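Long-range contacts in probable dipeptidase (Pseudomonas aeruginosa, PDB 3B40), which probably hydrolyses dipeptides as a metal-dependent peptidase of the membrane dipeptidase (M19) family: residues A[68-73]-A[92-97]; A[259-264]-A[400-405]. The protein carries 11 engineered substitutions. All coordinates share one frame; numbering follows the deposited sequence.

Contact 1: A[68-73]-A[92-97]; sequences FGWPEM and RHQQEI. With CA (calcium ion), chain F.
The Trp70 indole and the Gln94 carboxamide meet with their planes 73° apart: OE1 of Gln94 lies at the indole edge, near the ring plane and 3.7 Å from Trp70 CD1. Glu72 OE1 is also at the edge, and one face carries the backbone N of Glu72, offset toward the rim. The site belongs to a TIM-barrel fold, where the loop after strand 62-68 folds against helix 87-108, the next helix in the chain. Gln94 reaches across with its chain extended beyond CG, and its amide grips the backbone of Trp70 at two points. Trp70 N gives OE1 a fairly straight bond of 2.9 Å (162° at the hydrogen). NE2 returns a weak, more bent bond of 3.3 Å to Trp70 O. The stronger bond fixes the sense of the amide, and the weak one is consistent with it. Nearer the strand, Gly69 CA comes within 3.3 Å of Gln94 OE1, while water 1 accepts a bond from Gln95 NE2 and a weak one from Gly69 N. An inverse gamma turn centred on Pro71 carries the chain from Trp70 to Glu72. Just beyond it Glu72, bent at chi2 (58°), brings its carboxylate back to the indole, and its CB packs on Gln94 NE2. Tyr165 meets both Phe68 and Trp70 edge to face. On the helix, His93 points away from the loop and, with Asp89, binds a calcium ion, its NE2 2.6 Å from the metal. Trp70 NE1 donates to Glu72 OE1 at 2.9 Å, nearly in the indole plane but from above the carboxylate plane.

Contact 2: A[259-264]-A[400-405]; sequences GGVIQV and FLRAWG
Val261 lays CG2 against the CB of Ala403, 4.1 Å away, with Phe400 N and Arg402 NH1 also touching that methyl. This is strand-on-helix packing in the TIM barrel of the family: strand 261-265 of the parallel sheet lies against helix 389-409, the two short segments running at 143° with their axes 9.7 Å apart. With CG1 of Val261 anti to its backbone N, CG2 falls beside that N, where it meets the helix. Gln263, two residues on, also turns to the helix. It crosses Phe400 at about a right angle, amide and ring planes 79° apart; its OE1 touches Phe400 CB at 3.5 Å and sits at the edge of the ring, 4.0 Å from CD1. Water 3 ties the same OE1 to the backbone N of Phe400, giving to the first and accepting from the second. Before the strand, Gly259 ends helix 249-257 in a Schellman motif with positive phi, and its carbonyl turns to Arg402. The arginine bends at chi3, and its guanidinium presents an edge to this oxygen. Its NH2 is bonded to Asp352 O, so the group also joins the loop before strand 354-357. A cadmium ion lies about 6 Å from the Arg402 side chain. Two partners hold Gly259 O: water 2, which donates at 2.6 Å and accepts from Arg402 NE, and Arg402 NH1, 3.2 Å away and 40° above the carbonyl plane.

Contacts 1 and 2 come in series along the chain and lie on opposite sides of its centre, with their own centres 27 Å apart and nearest atoms about 15 Å apart. Both sit beside the same parallel sheet: 68-73 follows its strand 62-68, and 261-264 lies in another of its strands, 261-265. Their helices differ in sequence distance. Helix 87-108 is the next helix after its strand, whereas helix 389-409 comes back from near the end of the chain, so contact 2 joins parts 136 residues apart. Contact 1 thus joins a loop to the helix that follows it, contact 2 a strand to the C-terminal helix.

Contact 1: A[68-73]-A[92-97]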
# COMPACT_ATOMS: atom_id res chain seq x y z
N PHE A 68 9.34 0.57 -6.84
CA PHE A 68 9.70 0.93 -5.46
C PHE A 68 11.20 0.80 -5.27
O PHE A 68 11.83 -0.15 -5.77
CB PHE A 68 8.98 -0.02 -4.49
CG PHE A 68 9.33 0.19 -3.04
CD1 PHE A 68 8.67 1.15 -2.29
CD2 PHE A 68 10.29 -0.62 -2.40
CE1 PHE A 68 8.99 1.35 -0.93
CE2 PHE A 68 10.62 -0.42 -1.04
CZ PHE A 68 9.96 0.57 -0.32
N GLY A 69 11.79 1.78 -4.59
CA GLY A 69 13.11 1.62 -3.99
C GLY A 69 13.13 2.37 -2.66
O GLY A 69 12.32 3.27 -2.44
N TRP A 70 14.04 1.97 -1.76
CA TRP A 70 14.24 2.67 -0.49
C TRP A 70 15.64 2.36 0.06
O TRP A 70 16.36 1.57 -0.56
CB TRP A 70 13.13 2.26 0.49
CG TRP A 70 13.37 1.00 1.20
CD1 TRP A 70 13.80 -0.18 0.67
CD2 TRP A 70 13.17 0.77 2.59
NE1 TRP A 70 13.89 -1.14 1.66
CE2 TRP A 70 13.51 -0.58 2.85
CE3 TRP A 70 12.73 1.58 3.66
CZ2 TRP A 70 13.43 -1.14 4.14
CZ3 TRP A 70 12.66 1.03 4.94
CH2 TRP A 70 12.99 -0.32 5.16
N PRO A 71 16.04 2.99 1.20
CA PRO A 71 17.39 2.79 1.76
C PRO A 71 17.51 1.47 2.54
O PRO A 71 17.68 1.47 3.76
CB PRO A 71 17.59 4.00 2.70
CG PRO A 71 16.32 4.88 2.54
CD PRO A 71 15.26 3.94 2.02
N GLU A 72 17.37 0.37 1.80
CA GLU A 72 17.50 -1.00 2.29
C GLU A 72 18.70 -1.20 3.22
O GLU A 72 19.83 -0.90 2.84
CB GLU A 72 17.57 -1.97 1.09
CG GLU A 72 17.55 -3.45 1.48
CD GLU A 72 16.32 -3.83 2.29
OE1 GLU A 72 15.20 -3.77 1.71
OE2 GLU A 72 16.45 -4.21 3.48
N MET A 73 18.43 -1.69 4.42
CA MET A 73 19.49 -1.98 5.40
C MET A 73 19.81 -3.47 5.52
O MET A 73 20.88 -3.83 6.03
CB MET A 73 19.14 -1.40 6.79
CG MET A 73 17.98 -2.07 7.54
SD MET A 73 16.30 -1.72 6.92
CE MET A 73 16.21 0.04 7.25
N ARG A 92 17.56 3.23 -6.72
CA ARG A 92 17.28 3.37 -8.17
C ARG A 92 17.41 2.04 -8.93
O ARG A 92 16.61 1.74 -9.83
CB ARG A 92 18.19 4.40 -8.81
CG ARG A 92 17.91 5.83 -8.40
CD ARG A 92 18.65 6.83 -9.32
NE ARG A 92 18.48 8.17 -8.78
CZ ARG A 92 19.46 8.92 -8.27
NH1 ARG A 92 20.73 8.47 -8.28
NH2 ARG A 92 19.17 10.12 -7.78
N HIS A 93 18.41 1.25 -8.57
CA HIS A 93 18.52 -0.11 -9.09
C HIS A 93 17.32 -1.00 -8.72
O HIS A 93 16.87 -1.77 -9.54
CB HIS A 93 19.82 -0.75 -8.59
CG HIS A 93 21.05 -0.10 -9.14
ND1 HIS A 93 22.31 -0.33 -8.61
CD2 HIS A 93 21.22 0.77 -10.16
CE1 HIS A 93 23.20 0.38 -9.28
NE2 HIS A 93 22.56 1.06 -10.23
N GLN A 94 16.81 -0.87 -7.50
CA GLN A 94 15.59 -1.57 -7.06
C GLN A 94 14.39 -1.18 -7.95
O GLN A 94 13.59 -2.05 -8.34
CB GLN A 94 15.28 -1.28 -5.58
CG GLN A 94 16.35 -1.72 -4.56
CD GLN A 94 16.30 -0.98 -3.21
OE1 GLN A 94 15.24 -0.54 -2.74
NE2 GLN A 94 17.47 -0.84 -2.57
N GLN A 95 14.27 0.11 -8.30
CA GLN A 95 13.19 0.59 -9.19
C GLN A 95 13.35 0.02 -10.58
O GLN A 95 12.38 -0.43 -11.19
CB GLN A 95 13.18 2.11 -9.33
CG GLN A 95 12.93 2.94 -8.08
CD GLN A 95 12.88 4.42 -8.43
OE1 GLN A 95 13.85 4.97 -8.99
NE2 GLN A 95 11.76 5.07 -8.12
N GLU A 96 14.58 0.04 -11.10
CA GLU A 96 14.81 -0.45 -12.45
C GLU A 96 14.52 -1.96 -12.57
O GLU A 96 13.96 -2.39 -13.56
CB GLU A 96 16.22 -0.13 -12.91
CG GLU A 96 16.47 1.36 -13.19
CD GLU A 96 15.65 1.92 -14.37
OE1 GLU A 96 15.52 1.24 -15.41
OE2 GLU A 96 15.16 3.06 -14.25
N ILE A 97 14.93 -2.74 -11.57
CA ILE A 97 14.62 -4.16 -11.50
C ILE A 97 13.12 -4.38 -11.58
O ILE A 97 12.65 -5.20 -12.38
CB ILE A 97 15.25 -4.82 -10.24
CG1 ILE A 97 16.79 -4.83 -10.40
CG2 ILE A 97 14.69 -6.25 -10.01
CD1 ILE A 97 17.53 -5.32 -9.23
CA CA F . 23.52 3.35 -11.09
O HOH W 1 10.12 4.54 -5.75

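Contact 2: A[259-264]-A[400-405]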
# COMPACT_ATOMS: atom_id res chain seq x y z
N GLY A 259 -12.56 14.08 -4.24
CA GLY A 259 -13.22 13.15 -5.15
C GLY A 259 -12.55 11.78 -5.15
O GLY A 259 -12.87 10.95 -5.98
N GLY A 260 -11.65 11.55 -4.19
CA GLY A 260 -10.77 10.41 -4.24
C GLY A 260 -11.24 9.18 -3.49
O GLY A 260 -12.44 9.04 -3.20
N VAL A 261 -10.31 8.27 -3.17
CA VAL A 261 -10.70 6.96 -2.61
C VAL A 261 -9.73 6.50 -1.53
O VAL A 261 -8.52 6.65 -1.67
CB VAL A 261 -10.82 5.81 -3.71
CG1 VAL A 261 -11.38 4.55 -3.09
CG2 VAL A 261 -11.72 6.22 -4.87
N ILE A 262 -10.29 5.91 -0.47
CA ILE A 262 -9.50 5.30 0.60
C ILE A 262 -9.54 3.80 0.39
O ILE A 262 -10.58 3.17 0.54
CB ILE A 262 -10.03 5.69 1.99
CG1 ILE A 262 -9.95 7.21 2.16
CG2 ILE A 262 -9.21 5.02 3.11
CD1 ILE A 262 -11.11 7.80 2.87
N GLN A 263 -8.42 3.23 -0.03
CA GLN A 263 -8.38 1.80 -0.33
C GLN A 263 -7.95 1.09 0.95
O GLN A 263 -6.77 1.07 1.29
CB GLN A 263 -7.44 1.52 -1.51
CG GLN A 263 -7.84 2.24 -2.82
CD GLN A 263 -8.78 1.43 -3.72
OE1 GLN A 263 -9.71 1.98 -4.31
NE2 GLN A 263 -8.53 0.13 -3.84
N VAL A 264 -8.93 0.51 1.64
CA VAL A 264 -8.74 -0.07 2.98
C VAL A 264 -7.90 -1.33 2.94
O VAL A 264 -8.24 -2.29 2.24
CB VAL A 264 -10.10 -0.39 3.66
CG1 VAL A 264 -9.88 -1.06 5.03
CG2 VAL A 264 -10.95 0.89 3.82
N PHE A 400 -12.11 3.40 -7.63
CA PHE A 400 -10.74 3.69 -8.09
C PHE A 400 -10.72 4.07 -9.57
O PHE A 400 -10.05 5.02 -9.95
CB PHE A 400 -9.75 2.54 -7.81
CG PHE A 400 -8.32 2.85 -8.25
CD1 PHE A 400 -7.39 3.35 -7.33
CD2 PHE A 400 -7.91 2.63 -9.56
CE1 PHE A 400 -6.08 3.61 -7.72
CE2 PHE A 400 -6.59 2.92 -9.96
CZ PHE A 400 -5.68 3.39 -9.03
N LEU A 401 -11.42 3.30 -10.40
CA LEU A 401 -11.44 3.55 -11.84
C LEU A 401 -12.09 4.92 -12.16
O LEU A 401 -11.62 5.60 -13.05
CB LEU A 401 -12.18 2.43 -12.56
CG LEU A 401 -11.56 1.02 -12.52
CD1 LEU A 401 -12.47 -0.00 -13.20
CD2 LEU A 401 -10.16 1.01 -13.17
N ARG A 402 -13.14 5.31 -11.43
CA ARG A 402 -13.77 6.65 -11.63
C ARG A 402 -12.75 7.74 -11.31
O ARG A 402 -12.50 8.67 -12.11
CB ARG A 402 -14.98 6.85 -10.70
CG ARG A 402 -15.70 8.25 -10.80
CD ARG A 402 -16.50 8.58 -9.52
NE ARG A 402 -15.62 8.81 -8.35
CZ ARG A 402 -15.61 8.11 -7.21
NH1 ARG A 402 -14.76 8.44 -6.24
NH2 ARG A 402 -16.43 7.07 -7.03
N ALA A 403 -12.16 7.64 -10.13
CA ALA A 403 -11.19 8.67 -9.68
C ALA A 403 -10.00 8.74 -10.65
O ALA A 403 -9.53 9.83 -10.97
CB ALA A 403 -10.70 8.35 -8.27
N TRP A 404 -9.52 7.59 -11.11
CA TRP A 404 -8.44 7.54 -12.08
C TRP A 404 -8.83 8.29 -13.34
O TRP A 404 -8.02 9.05 -13.89
CB TRP A 404 -8.05 6.08 -12.39
CG TRP A 404 -6.84 5.82 -13.25
CD1 TRP A 404 -5.92 6.72 -13.72
CD2 TRP A 404 -6.42 4.52 -13.73
NE1 TRP A 404 -4.97 6.07 -14.48
CE2 TRP A 404 -5.24 4.72 -14.49
CE3 TRP A 404 -6.93 3.23 -13.60
CZ2 TRP A 404 -4.57 3.67 -15.12
CZ3 TRP A 404 -6.24 2.16 -14.23
CH2 TRP A 404 -5.09 2.40 -14.99
N GLY A 405 -10.05 8.08 -13.82
CA GLY A 405 -10.48 8.79 -15.01
C GLY A 405 -10.48 10.29 -14.80
O GLY A 405 -10.07 11.03 -15.71
O HOH W 2 -13.73 10.75 -8.47
O HOH W 3 -12.22 1.20 -5.71